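Local atomic coordinates of putative L-alanine-DL-glutamate epimerase (Burkholderia xenovorans, PDB entry 3GO2), a protein that belongs to the mandelate racemase/muconate lactonizing enzyme family, binds magnesium and probably acts as a racemase or epimerase. Residues T270-G273 with I274-K278; I346-L349 with A350-E354; N198-A201 with H202-L206; L25-D28 with E29-G33. One frame throughout, in Å; residues are numbered along the deposited sequence. Where two conformers were deposited one is given.

Contact 1: residues T270-G273 with I274-K278; sequences TLFG and IREFK. With MG (magnesium ion), chain C.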
loop_
_atom_site.group_PDB
_atom_site.type_symbol
_atom_site.label_atom_id
_atom_site.label_comp_id
_atom_site.label_asym_id
_atom_site.label_seq_id
_atom_site.Cartn_x
_atom_site.Cartn_y
_atom_site.Cartn_z
ATOM N N THR A 270 -0.321 -23.770 13.986
ATOM C CA THR A 270 -0.139 -24.747 12.939
ATOM C C THR A 270 0.902 -24.315 11.915
ATOM O O THR A 270 1.012 -24.960 10.862
ATOM C CB THR A 270 -1.455 -25.143 12.236
ATOM O OG1 THR A 270 -1.898 -24.100 11.356
ATOM C CG2 THR A 270 -2.529 -25.496 13.254
ATOM N N LEU A 271 1.621 -23.232 12.193
ATOM C CA LEU A 271 2.536 -22.634 11.219
ATOM C C LEU A 271 4.006 -22.994 11.492
ATOM O O LEU A 271 4.409 -23.246 12.644
ATOM C CB LEU A 271 2.393 -21.122 11.234
ATOM C CG LEU A 271 1.019 -20.533 10.993
ATOM C CD1 LEU A 271 1.105 -18.977 10.997
ATOM C CD2 LEU A 271 0.414 -21.064 9.698
ATOM N N PHE A 272 4.791 -22.945 10.427
ATOM C CA PHE A 272 6.205 -23.320 10.428
ATOM C C PHE A 272 7.124 -22.183 9.961
ATOM O O PHE A 272 7.002 -21.688 8.844
ATOM C CB PHE A 272 6.446 -24.525 9.507
ATOM C CG PHE A 272 5.724 -25.758 9.918
ATOM C CD1 PHE A 272 6.355 -26.738 10.666
ATOM C CD2 PHE A 272 4.415 -25.971 9.524
ATOM C CE1 PHE A 272 5.673 -27.885 11.027
ATOM C CE2 PHE A 272 3.748 -27.102 9.883
ATOM C CZ PHE A 272 4.380 -28.062 10.638
ATOM N N GLY A 273 8.080 -21.838 10.815
ATOM C CA GLY A 273 9.154 -20.918 10.498
ATOM C C GLY A 273 8.742 -19.473 10.444
ATOM O O GLY A 273 7.579 -19.146 10.321
ATOM N N ILE A 274 9.730 -18.596 10.504
ATOM C CA ILE A 274 9.451 -17.185 10.349
ATOM C C ILE A 274 8.663 -16.928 9.058
ATOM O O ILE A 274 7.733 -16.118 9.045
ATOM C CB ILE A 274 10.744 -16.362 10.366
ATOM C CG1 ILE A 274 11.361 -16.338 11.775
ATOM C CG2 ILE A 274 10.464 -14.923 9.820
ATOM C CD1 ILE A 274 12.672 -15.612 11.829
ATOM N N ARG A 275 9.002 -17.632 7.970
ATOM C CA ARG A 275 8.315 -17.393 6.693
ATOM C C ARG A 275 6.773 -17.501 6.777
ATOM O O ARG A 275 6.061 -16.710 6.152
ATOM C CB ARG A 275 8.791 -18.352 5.593
ATOM C CG ARG A 275 10.185 -18.129 5.075
ATOM C CD ARG A 275 10.492 -19.149 3.966
ATOM N NE ARG A 275 11.808 -18.969 3.327
ATOM C CZ ARG A 275 12.950 -19.507 3.737
ATOM N NH1 ARG A 275 13.008 -20.292 4.822
ATOM N NH2 ARG A 275 14.067 -19.262 3.053
ATOM N N GLU A 276 6.254 -18.496 7.500
ATOM C CA GLU A 276 4.799 -18.678 7.560
ATOM C C GLU A 276 4.142 -17.719 8.547
ATOM O O GLU A 276 2.988 -17.357 8.362
ATOM C CB GLU A 276 4.408 -20.119 7.871
ATOM C CG GLU A 276 4.697 -21.070 6.711
ATOM C CD GLU A 276 4.128 -22.463 6.926
ATOM O OE1 GLU A 276 3.419 -22.674 7.947
ATOM O OE2 GLU A 276 4.404 -23.354 6.074
ATOM N N PHE A 277 4.881 -17.301 9.576
ATOM C CA PHE A 277 4.338 -16.378 10.571
ATOM C C PHE A 277 4.283 -14.964 10.000
ATOM O O PHE A 277 3.390 -14.187 10.350
ATOM C CB PHE A 277 5.188 -16.373 11.848
ATOM C CG PHE A 277 4.916 -17.522 12.801
ATOM C CD1 PHE A 277 4.199 -17.289 13.975
ATOM C CD2 PHE A 277 5.356 -18.813 12.551
ATOM C CE1 PHE A 277 3.936 -18.329 14.897
ATOM C CE2 PHE A 277 5.101 -19.839 13.461
ATOM C CZ PHE A 277 4.380 -19.589 14.615
ATOM N N LYS A 278 5.245 -14.637 9.139
ATOM C CA LYS A 278 5.452 -13.274 8.676
ATOM C C LYS A 278 4.203 -12.616 8.096
ATOM O O LYS A 278 3.915 -11.484 8.464
ATOM C CB LYS A 278 6.627 -13.213 7.703
ATOM C CG LYS A 278 6.853 -11.841 7.048
ATOM C CD LYS A 278 8.097 -11.864 6.156
ATOM C CE LYS A 278 7.996 -10.865 5.017
ATOM N NZ LYS A 278 7.794 -9.432 5.491
HETATM MG MG MG C . -0.258 -25.677 9.005
HETATM O O HOH W 1 0.839 -23.951 7.527
HETATM O O HOH W 2 0.948 -27.068 7.519
#

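Contact 2: residues I346-L349 with A350-E354; sequences IDRL and AWEDE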
loop_
_atom_site.group_PDB
_atom_site.type_symbol
_atom_site.label_atom_id
_atom_site.label_comp_id
_atom_site.label_asym_id
_atom_site.label_seq_id
_atom_site.Cartn_x
_atom_site.Cartn_y
_atom_site.Cartn_z
ATOM N N ILE A 346 -3.916 -30.609 32.225
ATOM C CA ILE A 346 -3.819 -31.056 33.607
ATOM C C ILE A 346 -4.506 -32.426 33.773
ATOM O O ILE A 346 -4.156 -33.192 34.687
ATOM C CB ILE A 346 -4.363 -29.956 34.561
ATOM C CG1 ILE A 346 -3.419 -28.742 34.584
ATOM C CG2 ILE A 346 -4.560 -30.484 35.968
ATOM C CD1 ILE A 346 -1.958 -29.048 34.950
ATOM N N ASP A 347 -5.458 -32.731 32.891
ATOM C CA ASP A 347 -6.057 -34.070 32.802
ATOM C C ASP A 347 -5.040 -35.019 32.165
ATOM O O ASP A 347 -4.611 -34.809 31.018
ATOM C CB ASP A 347 -7.349 -34.059 31.994
ATOM C CG ASP A 347 -8.423 -33.157 32.597
ATOM O OD1 ASP A 347 -8.952 -33.513 33.678
ATOM O OD2 ASP A 347 -8.722 -32.096 31.979
ATOM N N ARG A 348 -4.653 -36.060 32.918
ATOM C CA ARG A 348 -3.648 -37.009 32.445
ATOM C C ARG A 348 -4.199 -38.420 32.414
ATOM O O ARG A 348 -5.081 -38.796 33.199
ATOM C CB ARG A 348 -2.382 -37.005 33.308
ATOM C CG ARG A 348 -1.733 -35.650 33.611
ATOM C CD ARG A 348 -1.528 -34.783 32.384
ATOM N NE ARG A 348 -0.654 -35.382 31.389
ATOM C CZ ARG A 348 -0.188 -34.719 30.325
ATOM N NH1 ARG A 348 0.597 -35.306 29.445
ATOM N NH2 ARG A 348 -0.509 -33.444 30.139
ATOM N N LEU A 349 -3.656 -39.203 31.502
ATOM C CA LEU A 349 -3.931 -40.630 31.443
ATOM C C LEU A 349 -3.482 -41.339 32.721
ATOM O O LEU A 349 -2.492 -40.978 33.354
ATOM C CB LEU A 349 -3.180 -41.263 30.282
ATOM C CG LEU A 349 -3.469 -40.731 28.883
ATOM C CD1 LEU A 349 -2.476 -41.310 27.881
ATOM C CD2 LEU A 349 -4.885 -41.020 28.445
ATOM N N ALA A 350 -4.202 -42.403 33.061
ATOM C CA ALA A 350 -3.900 -43.154 34.273
ATOM C C ALA A 350 -2.493 -43.763 34.264
ATOM O O ALA A 350 -1.885 -43.942 35.322
ATOM C CB ALA A 350 -4.958 -44.230 34.478
ATOM N N TRP A 351 -1.971 -44.056 33.082
ATOM C CA TRP A 351 -0.622 -44.616 32.944
ATOM C C TRP A 351 0.453 -43.604 32.512
ATOM O O TRP A 351 1.585 -43.972 32.208
ATOM C CB TRP A 351 -0.643 -45.822 32.001
ATOM C CG TRP A 351 -1.038 -45.536 30.596
ATOM C CD1 TRP A 351 -0.195 -45.255 29.559
ATOM C CD2 TRP A 351 -2.367 -45.495 30.054
ATOM N NE1 TRP A 351 -0.903 -45.090 28.410
ATOM C CE2 TRP A 351 -2.240 -45.210 28.677
ATOM C CE3 TRP A 351 -3.647 -45.671 30.593
ATOM C CZ2 TRP A 351 -3.336 -45.079 27.831
ATOM C CZ3 TRP A 351 -4.753 -45.552 29.742
ATOM C CH2 TRP A 351 -4.584 -45.258 28.377
ATOM N N GLU A 352 0.111 -42.316 32.494
ATOM C CA GLU A 352 1.062 -41.324 31.996
ATOM C C GLU A 352 2.395 -41.370 32.746
ATOM O O GLU A 352 3.466 -41.326 32.131
ATOM C CB GLU A 352 0.471 -39.922 32.114
ATOM C CG GLU A 352 1.336 -38.780 31.562
ATOM C CD GLU A 352 1.310 -38.678 30.059
ATOM O OE1 GLU A 352 0.443 -39.330 29.424
ATOM O OE2 GLU A 352 2.162 -37.922 29.512
ATOM N N ASP A 353 2.350 -41.429 34.073
ATOM C CA ASP A 353 3.589 -41.305 34.828
ATOM C C ASP A 353 4.493 -42.544 34.646
ATOM O O ASP A 353 5.708 -42.415 34.769
ATOM C CB ASP A 353 3.325 -41.002 36.308
ATOM C CG ASP A 353 2.773 -39.582 36.543
ATOM O OD1 ASP A 353 2.623 -38.764 35.579
ATOM O OD2 ASP A 353 2.475 -39.275 37.715
ATOM N N GLU A 354 3.903 -43.696 34.330
ATOM C CA GLU A 354 4.653 -44.915 33.997
ATOM C C GLU A 354 5.565 -44.717 32.788
ATOM O O GLU A 354 6.624 -45.325 32.708
ATOM C CB GLU A 354 3.655 -46.073 33.712
ATOM C CG GLU A 354 4.245 -47.485 33.557
ATOM C CD GLU A 354 3.249 -48.501 32.940
ATOM O OE1 GLU A 354 2.027 -48.228 32.906
ATOM O OE2 GLU A 354 3.698 -49.578 32.470
HETATM O O HOH W 3 -1.689 -37.866 30.122
#

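Contact 3: residues N198-A201 with H202-L206; sequences NLRA and HLEAL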
loop_
_atom_site.group_PDB
_atom_site.type_symbol
_atom_site.label_atom_id
_atom_site.label_comp_id
_atom_site.label_asym_id
_atom_site.label_seq_id
_atom_site.Cartn_x
_atom_site.Cartn_y
_atom_site.Cartn_z
ATOM N N ASN A 198 -25.228 -21.870 22.387
ATOM C CA ASN A 198 -24.522 -22.921 23.121
ATOM C C ASN A 198 -23.149 -22.461 23.613
ATOM O O ASN A 198 -22.773 -22.753 24.739
ATOM C CB ASN A 198 -24.440 -24.182 22.283
ATOM C CG ASN A 198 -25.709 -24.968 22.367
ATOM O OD1 ASN A 198 -25.976 -25.609 23.403
ATOM N ND2 ASN A 198 -26.555 -24.858 21.327
ATOM N N LEU A 199 -22.421 -21.708 22.781
ATOM C CA LEU A 199 -21.201 -21.026 23.247
ATOM C C LEU A 199 -21.475 -20.176 24.465
ATOM O O LEU A 199 -20.740 -20.224 25.450
ATOM C CB LEU A 199 -20.611 -20.097 22.176
ATOM C CG LEU A 199 -19.595 -20.693 21.247
ATOM C CD1 LEU A 199 -19.342 -19.748 20.050
ATOM C CD2 LEU A 199 -18.309 -21.041 22.052
ATOM N N ARG A 200 -22.509 -19.349 24.388
ATOM C CA ARG A 200 -22.859 -18.504 25.517
ATOM C C ARG A 200 -23.199 -19.333 26.786
ATOM O O ARG A 200 -22.681 -19.044 27.878
ATOM C CB ARG A 200 -24.037 -17.600 25.171
ATOM C CG ARG A 200 -24.511 -16.837 26.384
ATOM C CD ARG A 200 -25.679 -15.934 26.095
ATOM N NE ARG A 200 -25.319 -14.747 25.327
ATOM C CZ ARG A 200 -24.451 -13.806 25.694
ATOM N NH1 ARG A 200 -23.775 -13.864 26.841
ATOM N NH2 ARG A 200 -24.257 -12.773 24.883
ATOM N N ALA A 201 -24.070 -20.328 26.638
ATOM C CA ALA A 201 -24.488 -21.143 27.797
ATOM C C ALA A 201 -23.275 -21.813 28.458
ATOM O O ALA A 201 -23.135 -21.791 29.691
ATOM C CB ALA A 201 -25.541 -22.191 27.386
ATOM N N HIS A 202 -22.419 -22.420 27.623
ATOM C CA HIS A 202 -21.195 -23.081 28.094
ATOM C C HIS A 202 -20.249 -22.155 28.834
ATOM O O HIS A 202 -19.793 -22.456 29.945
ATOM C CB HIS A 202 -20.487 -23.732 26.904
ATOM C CG HIS A 202 -19.252 -24.489 27.266
ATOM N ND1 HIS A 202 -19.247 -25.852 27.482
ATOM C CD2 HIS A 202 -17.964 -24.082 27.387
ATOM C CE1 HIS A 202 -18.011 -26.239 27.769
ATOM N NE2 HIS A 202 -17.218 -25.184 27.723
ATOM N N LEU A 203 -19.935 -21.024 28.212
ATOM C CA LEU A 203 -19.045 -20.071 28.798
ATOM C C LEU A 203 -19.618 -19.439 30.084
ATOM O O LEU A 203 -18.871 -19.175 31.020
ATOM C CB LEU A 203 -18.692 -18.983 27.770
ATOM C CG LEU A 203 -17.755 -19.455 26.672
ATOM C CD1 LEU A 203 -17.707 -18.377 25.557
ATOM C CD2 LEU A 203 -16.365 -19.683 27.236
ATOM N N GLU A 204 -20.924 -19.204 30.127
ATOM C CA GLU A 204 -21.561 -18.662 31.356
ATOM C C GLU A 204 -21.431 -19.630 32.534
ATOM O O GLU A 204 -21.136 -19.195 33.663
ATOM C CB GLU A 204 -23.010 -18.257 31.098
ATOM C CG GLU A 204 -23.082 -16.936 30.324
ATOM C CD GLU A 204 -24.477 -16.530 29.915
ATOM O OE1 GLU A 204 -25.389 -17.375 30.006
ATOM O OE2 GLU A 204 -24.650 -15.353 29.511
ATOM N N ALA A 205 -21.595 -20.919 32.259
ATOM C CA ALA A 205 -21.394 -21.967 33.268
ATOM C C ALA A 205 -19.953 -22.023 33.722
ATOM O O ALA A 205 -19.649 -22.124 34.930
ATOM C CB ALA A 205 -21.860 -23.330 32.759
ATOM N N LEU A 206 -19.038 -21.975 32.757
ATOM C CA LEU A 206 -17.627 -21.946 33.098
ATOM C C LEU A 206 -17.251 -20.755 33.972
ATOM O O LEU A 206 -16.508 -20.905 34.943
ATOM C CB LEU A 206 -16.782 -21.968 31.812
ATOM C CG LEU A 206 -15.428 -22.618 31.918
ATOM C CD1 LEU A 206 -15.544 -24.141 32.132
ATOM C CD2 LEU A 206 -14.629 -22.307 30.632
#

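Contact 4: residues L25-D28 with E29-G33; sequences LTTD and EGIVG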
loop_
_atom_site.group_PDB
_atom_site.type_symbol
_atom_site.label_atom_id
_atom_site.label_comp_id
_atom_site.label_asym_id
_atom_site.label_seq_id
_atom_site.Cartn_x
_atom_site.Cartn_y
_atom_site.Cartn_z
ATOM N N LEU A 25 17.553 -40.962 19.720
ATOM C CA LEU A 25 18.789 -40.737 18.988
ATOM C C LEU A 25 19.940 -41.137 19.893
ATOM O O LEU A 25 20.022 -40.680 21.031
ATOM C CB LEU A 25 18.886 -39.247 18.615
ATOM C CG LEU A 25 20.101 -38.760 17.843
ATOM C CD1 LEU A 25 19.683 -37.484 17.059
ATOM C CD2 LEU A 25 21.339 -38.527 18.732
ATOM N N THR A 26 20.842 -41.983 19.399
ATOM C CA THR A 26 21.952 -42.469 20.233
ATOM C C THR A 26 23.264 -42.015 19.627
ATOM O O THR A 26 23.436 -42.084 18.406
ATOM C CB THR A 26 21.937 -44.047 20.312
ATOM O OG1 THR A 26 20.684 -44.501 20.831
ATOM C CG2 THR A 26 23.072 -44.575 21.220
ATOM N N THR A 27 24.200 -41.572 20.478
ATOM C CA THR A 27 25.527 -41.152 20.028
ATOM C C THR A 27 26.567 -42.271 20.228
ATOM O O THR A 27 26.314 -43.251 20.927
ATOM C CB THR A 27 25.989 -39.896 20.772
ATOM O OG1 THR A 27 26.388 -40.227 22.102
ATOM C CG2 THR A 27 24.856 -38.876 20.870
ATOM N N ASP A 28 27.751 -42.085 19.657
ATOM C CA ASP A 28 28.827 -43.070 19.782
ATOM C C ASP A 28 29.254 -43.288 21.237
ATOM O O ASP A 28 29.722 -44.383 21.588
ATOM C CB ASP A 28 30.038 -42.647 18.940
ATOM C CG ASP A 28 31.192 -43.618 19.055
ATOM O OD1 ASP A 28 31.101 -44.720 18.479
ATOM O OD2 ASP A 28 32.175 -43.281 19.750
ATOM N N GLU A 29 29.057 -42.272 22.081
ATOM C CA GLU A 29 29.402 -42.347 23.514
ATOM C C GLU A 29 28.299 -42.969 24.355
ATOM O O GLU A 29 28.464 -43.098 25.571
ATOM C CB GLU A 29 29.652 -40.941 24.062
ATOM C CG GLU A 29 30.709 -40.150 23.327
ATOM C CD GLU A 29 32.116 -40.376 23.836
ATOM O OE1 GLU A 29 32.284 -40.989 24.919
ATOM O OE2 GLU A 29 33.070 -39.948 23.130
ATOM N N GLY A 30 27.165 -43.301 23.737
ATOM C CA GLY A 30 26.037 -43.869 24.450
ATOM C C GLY A 30 25.046 -42.890 25.047
ATOM O O GLY A 30 24.157 -43.292 25.772
ATOM N N ILE A 31 25.173 -41.613 24.718
ATOM C CA ILE A 31 24.171 -40.630 25.136
ATOM C C ILE A 31 22.927 -40.835 24.282
ATOM O O ILE A 31 23.043 -41.056 23.075
ATOM C CB ILE A 31 24.669 -39.182 24.926
ATOM C CG1 ILE A 31 25.896 -38.886 25.801
ATOM C CG2 ILE A 31 23.538 -38.181 25.222
ATOM C CD1 ILE A 31 25.573 -38.652 27.215
ATOM N N VAL A 32 21.749 -40.778 24.923
ATOM C CA VAL A 32 20.480 -40.913 24.229
ATOM C C VAL A 32 19.701 -39.609 24.336
ATOM O O VAL A 32 19.433 -39.139 25.441
ATOM C CB VAL A 32 19.633 -42.054 24.782
ATOM C CG1 VAL A 32 18.280 -42.117 24.105
ATOM C CG2 VAL A 32 20.396 -43.389 24.642
ATOM N N GLY A 33 19.384 -39.030 23.179
ATOM C CA GLY A 33 18.516 -37.862 23.088
ATOM C C GLY A 33 17.122 -38.307 22.647
ATOM O O GLY A 33 16.976 -39.171 21.770
#

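Contact 1: residues T270-G273 with I274-K278
Glu276 folds back over the loop that precedes its own helix, and its carboxylate grips the backbone of Phe272. Phe272 N donates to Glu276 OE1 at 2.8 Å with an N-H...O angle of 159°, but the N-H group approaches OE1 from above the carboxylate plane, 60° out of it. Glu276 CG lies anti to its own carbonyl carbon (chi1 -70°), and the extended chain beyond it carries the carboxylate to Phe272 N. Along the way Glu276 CG passes 3.2 Å from Phe272 O. The same OE1 lies at the edge of the Phe272 ring, in its plane, 3.8 Å from CD2. On the packed side, the Phe277 ring brings CE2 to within 3.7 Å of Leu271 CB, while Gly273 O sits at the ring's edge. Gly273 O begins the helix with two weak bonds, from the N-H groups of Glu276 and Phe277. This is a beta-alpha turn of the enolase-type barrel, leading from strand 265-267 into helix 273-282, and the loop serves a metal site: Thr270 O binds magnesium at 2.4 Å, as do Tyr249 OH of the same chain and Pro78 O of a neighbouring subunit. Water 1, also on the metal, donates to Glu276 OE1 at 2.9 Å, and one oxygen thus accepts from both the loop backbone and a metal-bound water. The other side is looser. Glu276 is only partly buried, and Arg275 turns away from the loop, its NH2 forming a salt bridge with Asp312 of another subunit. Lys278 likewise leads off, toward Asp282.

Contact 2: residues I346-L349 with A350-E354
Arg348 reaches over to Glu352 just ahead of a type I beta turn, Leu349 to Glu352, which leads into the short, weakly bonded helix 352-355 in the loop after strand 342-344, where the barrel side of the enolase-type fold meets the N-terminal domain. The arginine chain is bent at chi2 and chi3 (-61° at the latter), which brings NH1 to 3.0 Å from Glu352 OE2 in a salt bridge. The carboxylate meets the guanidinium at its edge, yet the two planes stand 75° apart, and NH1 approaches OE2 from above the carboxylate. The pair is anchored on both sides: NH2 bonds to Asp345 O and NH1 to Tyr321 O, while His323 N also serves OE2 and Tyr20 OH serves OE1.

Next comes Leu349. Leu349 O closes the turn by accepting from Glu352 N at 3.1 Å. Its CB stands over the six-membered ring of Trp351, 4.3 Å from the centroid and 7° off the normal, a CH-pi contact. CD1 extends to CZ2 of the same indole, whose NE1 bonds to Asp14 O. Water 3 links Leu349 and Glu352, accepting from Leu349 N at 2.7 Å and giving a weak bond to Glu352 OE1.

Contact 3: residues N198-A201 with H202-L206
Arg200 and Glu204 lie one helical turn apart, and their salt bridge runs through one pair of atoms: Arg200 NH1 donates to Glu204 OE2 at 3.2 Å, at an angle of 147°. Glu204 OE2 lies at the guanidinium edge, a little out of its plane, and is itself met from above the carboxylate plane; the two planes are turned 44° from each other. The arginine runs straight out to CD and then bends at chi3 (-73°), carrying NH1 back toward the glutamate, whose OE2 also lies 3.5 Å from Arg200 CG; the contact is therefore partly along the aliphatic stem. The backbone carries the regular i to i+4 bonds, with Glu204 N bonded to Arg200 O at 2.9 Å and comparable bonds at His202, Leu203 and Ala205. A second shell fixes the arginine, since its NE forms a salt bridge with Glu235, and Phe239 touches both members of the pair.

Round the helix the surroundings change. Leu199 CD2 and Leu203 CD1 meet loosely at 4.4 Å, and His202 has both ring nitrogens engaged, NE2 with Thr164 OG1 and ND1 with His169 NE2. Asn198 bonds nearby to His169 N and Lys194 O. In the family fold, helix 193-210 is one of the outer helices of the barrel: Leu199 and Leu203 lie on strand 215-219, Leu206 touches strands 161-168 and 215-219, and His202, Ala205 and Leu206 rest on helix 144-156.

Contact 4: residues L25-D28 with E29-G33
A beta hairpin of the N-terminal domain turns here, where strand 19-27 passes through Thr27 to Gly30 into strand 32-37. The turn is type I, followed by a G1 bulge: Gly30, at positive phi (88°), donates from N to Thr27 O at 2.9 Å, while Thr27 N reaches Ile31 O, also at 2.9 Å. Beyond the turn the ladder is regular. Leu25 and Gly33 form an antiparallel hydrogen-bonded pair, with both bonds, Leu25 N to Gly33 O and Gly33 N to Leu25 O, at 2.8 Å. Thr26 and Val32 form the non-hydrogen-bonded pair between, where Thr26 OG1 approaches Val32 CG2 at 4.0 Å and the carbonyls of Leu25 and Ile31 take CA-H...O contacts, Leu25 O from Val32 CA and Ile31 O from Thr26 CA.

Strand 19-27 is the middle strand of a three-stranded antiparallel sheet, and Thr26 is bonded to strand 5-14 through its backbone. Leu25 and Ile31 press on helix 82-103, and the carboxylates of Asp28 and Glu29 both reach Ser2 N. Thr27 adds side-chain bonds to the turn. With chi1 at 75° its hydroxyl lies between the backbone N and the carbonyl carbon and is directed to the N-H groups of Glu29 and Ile31, while CG2 lies alongside Ile31. Thr27 OG1 accepts from Ile31 N at 3.2 Å and, more weakly, from Glu29 N at 3.4 Å.

In the fold
From the N terminus the four contacts follow in series; none encloses or crosses another, and each joins two segments that follow one another without a gap. Contact 4 closes the hairpin between strands 19-27 and 32-37 of the N-terminal domain. Contact 3 then lies within helix 193-210 on the outside of the barrel, its centre about 50 Å from that of contact 4. Contact 1 closes the loop from strand 265-267 into helix 273-282, and contact 2 the turn after strand 342-344. The two domains meet through shared elements: helix 82-103 backs contact 4 and also touches Phe272 of contact 1, while strand 19-27, which ends in contact 4, offers Tyr20 to contact 2.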